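Local atomic coordinates of putative uncharacterized protein (Cricetid herpesvirus 2, PDB entry 4ZKQ), a protein that binds chemokines as a herpesvirus decoy receptor, an activity that probably diverts these signals from the receptors of the host. Residues D25-R29 and E306-A310; I40-D46 and V122-S128; L90-C96 and C160-I166. Residues are numbered along the deposited sequence.

Contact 1. Residues D25-R29 and E306-A310; sequences DILFR and EPVLA
This is a buried apolar contact between sheets, made where the N-terminal and C-terminal halves of the chain meet. Strand 23-26, an outermost strand of a seven-stranded sheet, ends here at I26, while 306-310 leads into strand 308-315 of the large C-terminal sheet. Both backbones are largely extended: phi/psi is -87/132° at I26, -75/166° at P307 and -102/129° at L309. The register rests on one pair, I26 and P307, with CA atoms 5.8 Å apart. No hydrogen bond runs directly across, so close packing carries the contact. I26 points toward the partner with chi1 and chi2 both m; its CB lies 3.3 Å from P307 O, and its CG2 sits 3.9 Å from P307 CB and 3.9 Å from L309 CB. One methyl thus fits against two residues. Past the strand end the chain drapes over the proline ring, with P307 CG 3.7 Å from L27 O and 3.7 Å from F28 CB (F28 chi1 t). A single water ties the exposed edge, donating to I26 O at 2.8 Å and to E306 OE1 at 2.7 Å. Each partner has its backbone bonds within its own half: D25 pairs with I55 and L27 with D53, whereas V308 pairs with I330 and L309 with E384. Buried surface totals 253 Å². Two sheets meeting through packed side chains and a bridging water, with no strand pairing between them, is consistent with an interface between two beta-rich domains rather than a continued sheet.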
loop_
_atom_site.group_PDB
_atom_site.type_symbol
_atom_site.label_atom_id
_atom_site.label_comp_id
_atom_site.label_asym_id
_atom_site.label_seq_id
_atom_site.Cartn_x
_atom_site.Cartn_y
_atom_site.Cartn_z
ATOM N N ASP A 25 -8.986 7.015 -5.272
ATOM C CA ASP A 25 -10.104 6.493 -6.054
ATOM C C ASP A 25 -10.080 4.981 -5.997
ATOM O O ASP A 25 -9.005 4.379 -6.096
ATOM C CB ASP A 25 -10.020 6.913 -7.522
ATOM C CG ASP A 25 -10.210 8.403 -7.726
ATOM O OD1 ASP A 25 -10.849 9.051 -6.874
ATOM O OD2 ASP A 25 -9.720 8.917 -8.752
ATOM N N ILE A 26 -11.251 4.364 -5.864
ATOM C CA ILE A 26 -11.387 2.943 -6.176
ATOM C C ILE A 26 -11.687 2.828 -7.666
ATOM O O ILE A 26 -12.558 3.523 -8.186
ATOM C CB ILE A 26 -12.508 2.262 -5.369
ATOM C CG1 ILE A 26 -12.400 2.633 -3.891
ATOM C CG2 ILE A 26 -12.467 0.739 -5.568
ATOM C CD1 ILE A 26 -11.055 2.301 -3.270
ATOM N N LEU A 27 -10.965 1.955 -8.351
ATOM C CA LEU A 27 -11.101 1.844 -9.797
ATOM C C LEU A 27 -11.917 0.606 -10.136
ATOM O O LEU A 27 -12.164 -0.242 -9.280
ATOM C CB LEU A 27 -9.722 1.797 -10.460
ATOM C CG LEU A 27 -8.838 3.012 -10.144
ATOM C CD1 LEU A 27 -7.384 2.787 -10.567
ATOM C CD2 LEU A 27 -9.374 4.282 -10.782
ATOM N N PHE A 28 -12.338 0.513 -11.391
ATOM C CA PHE A 28 -13.113 -0.628 -11.857
ATOM C C PHE A 28 -12.506 -1.143 -13.153
ATOM O O PHE A 28 -12.977 -0.814 -14.238
ATOM C CB PHE A 28 -14.581 -0.214 -12.057
ATOM C CG PHE A 28 -15.551 -1.367 -12.171
ATOM C CD1 PHE A 28 -15.210 -2.646 -11.761
ATOM C CD2 PHE A 28 -16.815 -1.158 -12.696
ATOM C CE1 PHE A 28 -16.113 -3.689 -11.870
ATOM C CE2 PHE A 28 -17.717 -2.198 -12.807
ATOM C CZ PHE A 28 -17.365 -3.462 -12.397
ATOM N N ARG A 29 -11.447 -1.942 -13.061
ATOM C CA ARG A 29 -10.774 -2.364 -14.276
ATOM C C ARG A 29 -11.566 -3.482 -14.952
ATOM O O ARG A 29 -12.285 -4.252 -14.310
ATOM C CB ARG A 29 -9.334 -2.803 -14.005
ATOM C CG ARG A 29 -9.158 -3.978 -13.099
ATOM C CD ARG A 29 -7.669 -4.252 -12.988
ATOM N NE ARG A 29 -7.309 -5.024 -11.802
ATOM C CZ ARG A 29 -6.460 -6.050 -11.781
ATOM N NH1 ARG A 29 -5.872 -6.494 -12.890
ATOM N NH2 ARG A 29 -6.202 -6.645 -10.629
ATOM N N GLU A 306 -19.124 4.936 -7.481
ATOM C CA GLU A 306 -17.862 4.250 -7.726
ATOM C C GLU A 306 -17.806 2.963 -6.919
ATOM O O GLU A 306 -18.634 2.743 -6.033
ATOM C CB GLU A 306 -16.680 5.150 -7.369
ATOM C CG GLU A 306 -16.750 6.523 -7.995
ATOM C CD GLU A 306 -16.941 6.468 -9.499
ATOM O OE1 GLU A 306 -16.290 5.623 -10.149
ATOM O OE2 GLU A 306 -17.750 7.261 -10.030
ATOM N N PRO A 307 -16.831 2.101 -7.221
ATOM C CA PRO A 307 -16.796 0.826 -6.511
ATOM C C PRO A 307 -16.299 0.916 -5.077
ATOM O O PRO A 307 -15.727 1.920 -4.635
ATOM C CB PRO A 307 -15.825 -0.017 -7.349
ATOM C CG PRO A 307 -15.699 0.691 -8.642
ATOM C CD PRO A 307 -15.868 2.126 -8.332
ATOM N N VAL A 308 -16.541 -0.176 -4.366
ATOM C CA VAL A 308 -15.961 -0.430 -3.061
ATOM C C VAL A 308 -14.958 -1.562 -3.223
ATOM O O VAL A 308 -15.235 -2.547 -3.918
ATOM C CB VAL A 308 -17.049 -0.796 -2.021
ATOM C CG1 VAL A 308 -16.466 -1.572 -0.825
ATOM C CG2 VAL A 308 -17.776 0.457 -1.556
ATOM N N LEU A 309 -13.785 -1.399 -2.616
ATOM C CA LEU A 309 -12.761 -2.429 -2.614
ATOM C C LEU A 309 -12.786 -3.123 -1.268
ATOM O O LEU A 309 -12.770 -2.464 -0.229
ATOM C CB LEU A 309 -11.376 -1.841 -2.878
ATOM C CG LEU A 309 -10.219 -2.837 -2.911
ATOM C CD1 LEU A 309 -10.306 -3.748 -4.128
ATOM C CD2 LEU A 309 -8.886 -2.111 -2.891
ATOM N N ALA A 310 -12.853 -4.449 -1.291
ATOM C CA ALA A 310 -12.831 -5.233 -0.066
ATOM C C ALA A 310 -11.565 -6.072 -0.037
ATOM O O ALA A 310 -11.292 -6.819 -0.975
ATOM C CB ALA A 310 -14.079 -6.117 0.037
HETATM O O HOH W 1 -13.708 4.818 -10.365
#

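Contact 2. Residues I40-D46 and V122-S128; sequences IKLPVED and VTVQQPS
Helix-on-sheet packing is seen here: the proline-capped start of helix 44-51 and the connection before it lie on the edge of the seven-stranded sheet, along strand 117-125, with P43 as N-cap and V44 reaching V91, E163 and L165. The approach is irregular: phi/psi is -55/131° at I40, -134/14° at K41, -126/149° at L42 and -67/160° at P43, before V44 turns helical with phi/psi -51/-46°. CA atoms pair as I40 with V122 at 6.9 Å, K41 with V124 at 5.7 Å and P43 with Q126 at 5.6 Å; together the segments bury 399 Å². Along the strand, V122 comes first, chi1 m, its CG2 3.5 Å from I40 O and 4.2 Å from I40 CB. V124, also m and pointing toward the connection, packs beneath its backbone: CG1 is 3.5 Å from K41 C and 3.7 Å from L42 N, while CG2 is 4.0 Å from P43 N. Q125 offers its carbonyl, with O 3.9 Å from P43 CD, and sends its amide off to G130 O. At Q126 the CG meets P43 CB at 4.0 Å, chi1 and chi2 are both t, and NE2 bonds to D129; a water accepts from E45 N at 2.9 Å and donates to Q126 OE1 at 2.9 Å. P127 packs its ring against P43, CD 3.6 Å from P43 CG; the same CD is 3.6 Å from D46 OD2. S128, like P127 poorly ordered, has OG 3.2 Å from E45 OE2, an unsettled hydrogen bond.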
loop_
_atom_site.group_PDB
_atom_site.type_symbol
_atom_site.label_atom_id
_atom_site.label_comp_id
_atom_site.label_asym_id
_atom_site.label_seq_id
_atom_site.Cartn_x
_atom_site.Cartn_y
_atom_site.Cartn_z
ATOM N N ILE A 40 8.413 -2.629 -19.433
ATOM C CA ILE A 40 7.264 -1.758 -19.635
ATOM C C ILE A 40 7.137 -1.345 -21.096
ATOM O O ILE A 40 8.109 -0.914 -21.711
ATOM C CB ILE A 40 7.367 -0.498 -18.766
ATOM C CG1 ILE A 40 7.410 -0.880 -17.279
ATOM C CG2 ILE A 40 6.198 0.461 -19.062
ATOM C CD1 ILE A 40 6.150 -1.585 -16.782
ATOM N N LYS A 41 5.932 -1.481 -21.639
ATOM C CA LYS A 41 5.663 -1.099 -23.026
ATOM C C LYS A 41 4.368 -0.299 -23.143
ATOM O O LYS A 41 3.846 -0.105 -24.241
ATOM C CB LYS A 41 5.594 -2.347 -23.909
ATOM C CG LYS A 41 4.528 -3.347 -23.473
ATOM C CD LYS A 41 4.600 -4.648 -24.264
ATOM C CE LYS A 41 3.665 -5.701 -23.687
ATOM N NZ LYS A 41 3.400 -6.813 -24.641
ATOM N N LEU A 42 3.857 0.160 -22.003
ATOM C CA LEU A 42 2.613 0.923 -21.950
ATOM C C LEU A 42 2.832 2.243 -21.228
ATOM O O LEU A 42 3.668 2.326 -20.327
ATOM C CB LEU A 42 1.518 0.132 -21.227
ATOM C CG LEU A 42 1.001 -1.155 -21.865
ATOM C CD1 LEU A 42 0.016 -1.831 -20.921
ATOM C CD2 LEU A 42 0.351 -0.873 -23.210
ATOM N N PRO A 43 2.081 3.287 -21.612
ATOM C CA PRO A 43 2.164 4.507 -20.804
ATOM C C PRO A 43 1.579 4.286 -19.412
ATOM O O PRO A 43 0.805 3.350 -19.217
ATOM C CB PRO A 43 1.333 5.521 -21.602
ATOM C CG PRO A 43 0.423 4.704 -22.433
ATOM C CD PRO A 43 1.166 3.439 -22.755
ATOM N N VAL A 44 1.947 5.149 -18.475
ATOM C CA VAL A 44 1.491 5.060 -17.090
ATOM C C VAL A 44 -0.028 4.923 -16.966
ATOM O O VAL A 44 -0.523 4.098 -16.200
ATOM C CB VAL A 44 1.952 6.305 -16.297
ATOM C CG1 VAL A 44 1.248 6.416 -14.955
ATOM C CG2 VAL A 44 3.461 6.280 -16.104
ATOM N N GLU A 45 -0.771 5.734 -17.713
ATOM C CA GLU A 45 -2.215 5.777 -17.540
ATOM C C GLU A 45 -2.857 4.473 -18.011
ATOM O O GLU A 45 -3.881 4.051 -17.472
ATOM C CB GLU A 45 -2.817 6.980 -18.283
ATOM C CG GLU A 45 -2.563 6.987 -19.782
ATOM C CD GLU A 45 -2.888 8.326 -20.429
ATOM O OE1 GLU A 45 -3.140 9.304 -19.695
ATOM O OE2 GLU A 45 -2.889 8.397 -21.675
ATOM N N ASP A 46 -2.244 3.824 -18.998
ATOM C CA ASP A 46 -2.739 2.544 -19.483
ATOM C C ASP A 46 -2.416 1.436 -18.493
ATOM O O ASP A 46 -3.218 0.529 -18.298
ATOM C CB ASP A 46 -2.147 2.192 -20.849
ATOM C CG ASP A 46 -2.770 2.986 -21.991
ATOM O OD1 ASP A 46 -3.726 3.755 -21.753
ATOM O OD2 ASP A 46 -2.305 2.822 -23.135
ATOM N N VAL A 122 12.822 2.828 -20.983
ATOM C CA VAL A 122 12.132 2.468 -22.212
ATOM C C VAL A 122 11.490 3.706 -22.813
ATOM O O VAL A 122 11.299 4.712 -22.130
ATOM C CB VAL A 122 11.038 1.406 -21.989
ATOM C CG1 VAL A 122 11.652 0.067 -21.628
ATOM C CG2 VAL A 122 10.051 1.860 -20.911
ATOM N N THR A 123 11.169 3.624 -24.098
ATOM C CA THR A 123 10.342 4.625 -24.746
ATOM C C THR A 123 9.047 3.948 -25.141
ATOM O O THR A 123 9.065 2.845 -25.690
ATOM C CB THR A 123 11.030 5.238 -25.979
ATOM O OG1 THR A 123 12.280 5.815 -25.584
ATOM C CG2 THR A 123 10.152 6.314 -26.608
ATOM N N VAL A 124 7.924 4.592 -24.835
ATOM C CA VAL A 124 6.616 4.077 -25.223
ATOM C C VAL A 124 5.822 5.174 -25.923
ATOM O O VAL A 124 6.103 6.359 -25.746
ATOM C CB VAL A 124 5.807 3.560 -24.008
ATOM C CG1 VAL A 124 6.522 2.392 -23.332
ATOM C CG2 VAL A 124 5.551 4.684 -23.016
ATOM N N GLN A 125 4.836 4.765 -26.715
ATOM C CA GLN A 125 3.928 5.699 -27.368
ATOM C C GLN A 125 2.627 5.804 -26.593
ATOM O O GLN A 125 1.989 4.792 -26.314
ATOM C CB GLN A 125 3.632 5.259 -28.800
ATOM C CG GLN A 125 2.673 6.192 -29.524
ATOM C CD GLN A 125 2.712 6.026 -31.028
ATOM O OE1 GLN A 125 2.677 4.910 -31.544
ATOM N NE2 GLN A 125 2.801 7.144 -31.741
ATOM N N GLN A 126 2.233 7.029 -26.257
ATOM C CA GLN A 126 0.999 7.259 -25.513
ATOM C C GLN A 126 -0.178 7.353 -26.489
ATOM O O GLN A 126 -0.312 8.355 -27.187
ATOM C CB GLN A 126 1.108 8.535 -24.670
ATOM C CG GLN A 126 -0.021 8.703 -23.669
ATOM C CD GLN A 126 0.209 9.859 -22.716
ATOM O OE1 GLN A 126 0.205 9.686 -21.497
ATOM N NE2 GLN A 126 0.405 11.048 -23.268
ATOM N N PRO A 127 -1.032 6.311 -26.546
ATOM C CA PRO A 127 -2.083 6.291 -27.575
ATOM C C PRO A 127 -3.068 7.457 -27.492
ATOM O O PRO A 127 -3.692 7.790 -28.501
ATOM C CB PRO A 127 -2.811 4.965 -27.311
ATOM C CG PRO A 127 -1.863 4.144 -26.519
ATOM C CD PRO A 127 -1.109 5.121 -25.680
ATOM N N SER A 128 -3.208 8.060 -26.314
ATOM C CA SER A 128 -4.168 9.145 -26.125
ATOM C C SER A 128 -3.834 10.333 -27.026
ATOM O O SER A 128 -4.637 10.714 -27.878
ATOM C CB SER A 128 -4.205 9.588 -24.659
ATOM O OG SER A 128 -3.001 10.232 -24.280
HETATM O O HOH W 2 0.163 8.184 -19.014
#

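Contact 3. Residues L90-C96 and C160-I166; sequences LVGKWEC and CIQEALI
Apolar side chains line both faces of the inner part of this antiparallel pair, from L90 to G92 and A164 to I166. On one face L90 CD1 meets A164 CB at 4.0 Å and I166 CG1 at 3.9 Å, with G92 CA 4.2 Å from A164 CA. On the other, V91 and L165 (CB to CB 4.4 Å) lie under helix 44-51. Segments 90-94 and 161-166 run at 168°, axes approaching to 4.5 Å. V91 and L165 form a hydrogen-bonded pair, N to O 2.7 Å in both directions, flanked by the non-hydrogen-bonded pairs L90-I166 and G92-A164. K93 N donates to E163 O at 3.0 Å, and Q162 N to K93 O at 3.1 Å. W94 pairs with I161, leaving Q162 (-73/-39°) as a beta bulge. W94 (chi1 t, chi2 -96°) presents its six-membered ring to C160 CB, a CH-pi contact 3.5 Å from the centroid. C96 SG and C160 SG are bonded at 2.0 Å, chi3 105°. At the polar edge E95 N donates to C160 O at 2.7 Å, Q162 NE2 to E95 O at 2.7 Å, and K93 NZ forms a salt bridge with E95 OE1 at 2.7 Å. The chemistry implies a strand pair whose register is set by backbone bonds and fixed covalently by a disulfide whose C160 end packs on the face of W94.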
loop_
_atom_site.group_PDB
_atom_site.type_symbol
_atom_site.label_atom_id
_atom_site.label_comp_id
_atom_site.label_asym_id
_atom_site.label_seq_id
_atom_site.Cartn_x
_atom_site.Cartn_y
_atom_site.Cartn_z
ATOM N N LEU A 90 7.759 0.115 -9.778
ATOM C CA LEU A 90 7.919 1.560 -9.887
ATOM C C LEU A 90 8.055 1.945 -11.355
ATOM O O LEU A 90 8.881 1.386 -12.067
ATOM C CB LEU A 90 9.155 2.008 -9.092
ATOM C CG LEU A 90 9.692 3.424 -9.327
ATOM C CD1 LEU A 90 8.758 4.461 -8.727
ATOM C CD2 LEU A 90 11.105 3.578 -8.758
ATOM N N VAL A 91 7.237 2.887 -11.810
ATOM C CA VAL A 91 7.336 3.404 -13.173
ATOM C C VAL A 91 7.321 4.922 -13.144
ATOM O O VAL A 91 6.341 5.526 -12.712
ATOM C CB VAL A 91 6.188 2.911 -14.060
ATOM C CG1 VAL A 91 6.368 3.394 -15.500
ATOM C CG2 VAL A 91 6.083 1.411 -13.995
ATOM N N GLY A 92 8.408 5.532 -13.603
ATOM C CA GLY A 92 8.550 6.975 -13.546
ATOM C C GLY A 92 8.691 7.586 -14.916
ATOM O O GLY A 92 9.209 6.956 -15.840
ATOM N N LYS A 93 8.212 8.815 -15.046
ATOM C CA LYS A 93 8.344 9.556 -16.290
ATOM C C LYS A 93 9.563 10.463 -16.225
ATOM O O LYS A 93 9.705 11.257 -15.296
ATOM C CB LYS A 93 7.088 10.375 -16.576
ATOM C CG LYS A 93 7.248 11.274 -17.783
ATOM C CD LYS A 93 5.947 11.466 -18.524
ATOM C CE LYS A 93 6.131 12.397 -19.705
ATOM N NZ LYS A 93 6.559 13.757 -19.270
ATOM N N TRP A 94 10.434 10.328 -17.222
ATOM C CA TRP A 94 11.689 11.069 -17.287
ATOM C C TRP A 94 11.625 12.103 -18.404
ATOM O O TRP A 94 11.421 11.758 -19.561
ATOM C CB TRP A 94 12.861 10.114 -17.523
ATOM C CG TRP A 94 14.200 10.786 -17.550
ATOM C CD1 TRP A 94 14.889 11.201 -18.654
ATOM C CD2 TRP A 94 15.016 11.119 -16.419
ATOM N NE1 TRP A 94 16.084 11.770 -18.280
ATOM C CE2 TRP A 94 16.185 11.732 -16.914
ATOM C CE3 TRP A 94 14.873 10.955 -15.040
ATOM C CZ2 TRP A 94 17.201 12.184 -16.075
ATOM C CZ3 TRP A 94 15.883 11.403 -14.208
ATOM C CH2 TRP A 94 17.034 12.012 -14.729
ATOM N N GLU A 95 11.777 13.372 -18.050
ATOM C CA GLU A 95 11.803 14.434 -19.051
ATOM C C GLU A 95 12.470 15.656 -18.454
ATOM O O GLU A 95 11.879 16.371 -17.650
ATOM C CB GLU A 95 10.390 14.765 -19.542
ATOM C CG GLU A 95 10.354 15.771 -20.684
ATOM C CD GLU A 95 9.017 15.806 -21.409
ATOM O OE1 GLU A 95 8.116 15.014 -21.058
ATOM O OE2 GLU A 95 8.869 16.628 -22.337
ATOM N N CYS A 96 13.728 15.856 -18.824
ATOM C CA CYS A 96 14.518 16.963 -18.313
ATOM C C CYS A 96 14.200 18.244 -19.073
ATOM O O CYS A 96 14.150 18.227 -20.304
ATOM C CB CYS A 96 16.007 16.655 -18.436
ATOM S SG CYS A 96 16.632 15.473 -17.236
ATOM N N CYS A 160 13.664 16.457 -13.630
ATOM C CA CYS A 160 13.563 15.505 -14.736
ATOM C C CYS A 160 12.499 14.426 -14.477
ATOM O O CYS A 160 12.082 13.729 -15.400
ATOM C CB CYS A 160 14.921 14.847 -14.993
ATOM S SG CYS A 160 16.280 16.023 -15.315
ATOM N N ILE A 161 12.063 14.291 -13.229
ATOM C CA ILE A 161 11.066 13.278 -12.885
ATOM C C ILE A 161 9.699 13.934 -12.693
ATOM O O ILE A 161 9.435 14.531 -11.658
ATOM C CB ILE A 161 11.468 12.507 -11.615
ATOM C CG1 ILE A 161 12.875 11.916 -11.780
ATOM C CG2 ILE A 161 10.464 11.389 -11.331
ATOM C CD1 ILE A 161 13.556 11.593 -10.477
ATOM N N GLN A 162 8.838 13.825 -13.703
ATOM C CA GLN A 162 7.520 14.463 -13.664
ATOM C C GLN A 162 6.560 13.765 -12.711
ATOM O O GLN A 162 5.757 14.410 -12.036
ATOM C CB GLN A 162 6.891 14.489 -15.054
ATOM C CG GLN A 162 7.308 15.677 -15.903
ATOM C CD GLN A 162 8.743 15.582 -16.357
ATOM O OE1 GLN A 162 9.311 14.492 -16.429
ATOM N NE2 GLN A 162 9.342 16.725 -16.668
ATOM N N GLU A 163 6.613 12.439 -12.694
ATOM C CA GLU A 163 5.749 11.665 -11.821
ATOM C C GLU A 163 6.289 10.256 -11.647
ATOM O O GLU A 163 7.083 9.777 -12.464
ATOM C CB GLU A 163 4.330 11.609 -12.387
ATOM C CG GLU A 163 4.216 10.763 -13.631
ATOM C CD GLU A 163 2.812 10.732 -14.204
ATOM O OE1 GLU A 163 2.034 11.663 -13.931
ATOM O OE2 GLU A 163 2.496 9.773 -14.933
ATOM N N ALA A 164 5.845 9.595 -10.583
ATOM C CA ALA A 164 6.191 8.207 -10.348
ATOM C C ALA A 164 4.965 7.408 -9.926
ATOM O O ALA A 164 4.266 7.752 -8.968
ATOM C CB ALA A 164 7.281 8.103 -9.304
ATOM N N LEU A 165 4.720 6.345 -10.675
ATOM C CA LEU A 165 3.713 5.352 -10.348
ATOM C C LEU A 165 4.336 4.217 -9.567
ATOM O O LEU A 165 5.392 3.713 -9.947
ATOM C CB LEU A 165 3.075 4.803 -11.630
ATOM C CG LEU A 165 2.181 3.567 -11.485
ATOM C CD1 LEU A 165 0.897 3.906 -10.740
ATOM C CD2 LEU A 165 1.884 2.955 -12.848
ATOM N N ILE A 166 3.683 3.815 -8.482
ATOM C CA ILE A 166 3.988 2.548 -7.844
ATOM C C ILE A 166 2.754 1.665 -7.928
ATOM O O ILE A 166 1.667 2.037 -7.492
ATOM C CB ILE A 166 4.431 2.720 -6.388
ATOM C CG1 ILE A 166 5.766 3.476 -6.347
ATOM C CG2 ILE A 166 4.567 1.358 -5.705
ATOM C CD1 ILE A 166 6.194 3.900 -4.983
#

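Along the chain the segments come in the order 25-29, 40-46, 90-96, 122-128, 160-166 and 306-310, so contacts 2 and 3 interlace while contact 1 spans them both. All three reach the seven-stranded sheet of the N-terminal half. Contacts 2 and 3, with centres 12 Å apart, touch: V44 at the start of helix 44-51 packs on V91, E163 and L165, and I40 on V91. Contact 1 lies at the far edge, its centre 23 Å from that of contact 2 and 25 Å from that of contact 3. One sheet is thus stapled internally, covered by a helix and joined to the C-terminal half, illustrating how distant segments assemble a two-part beta-rich protein.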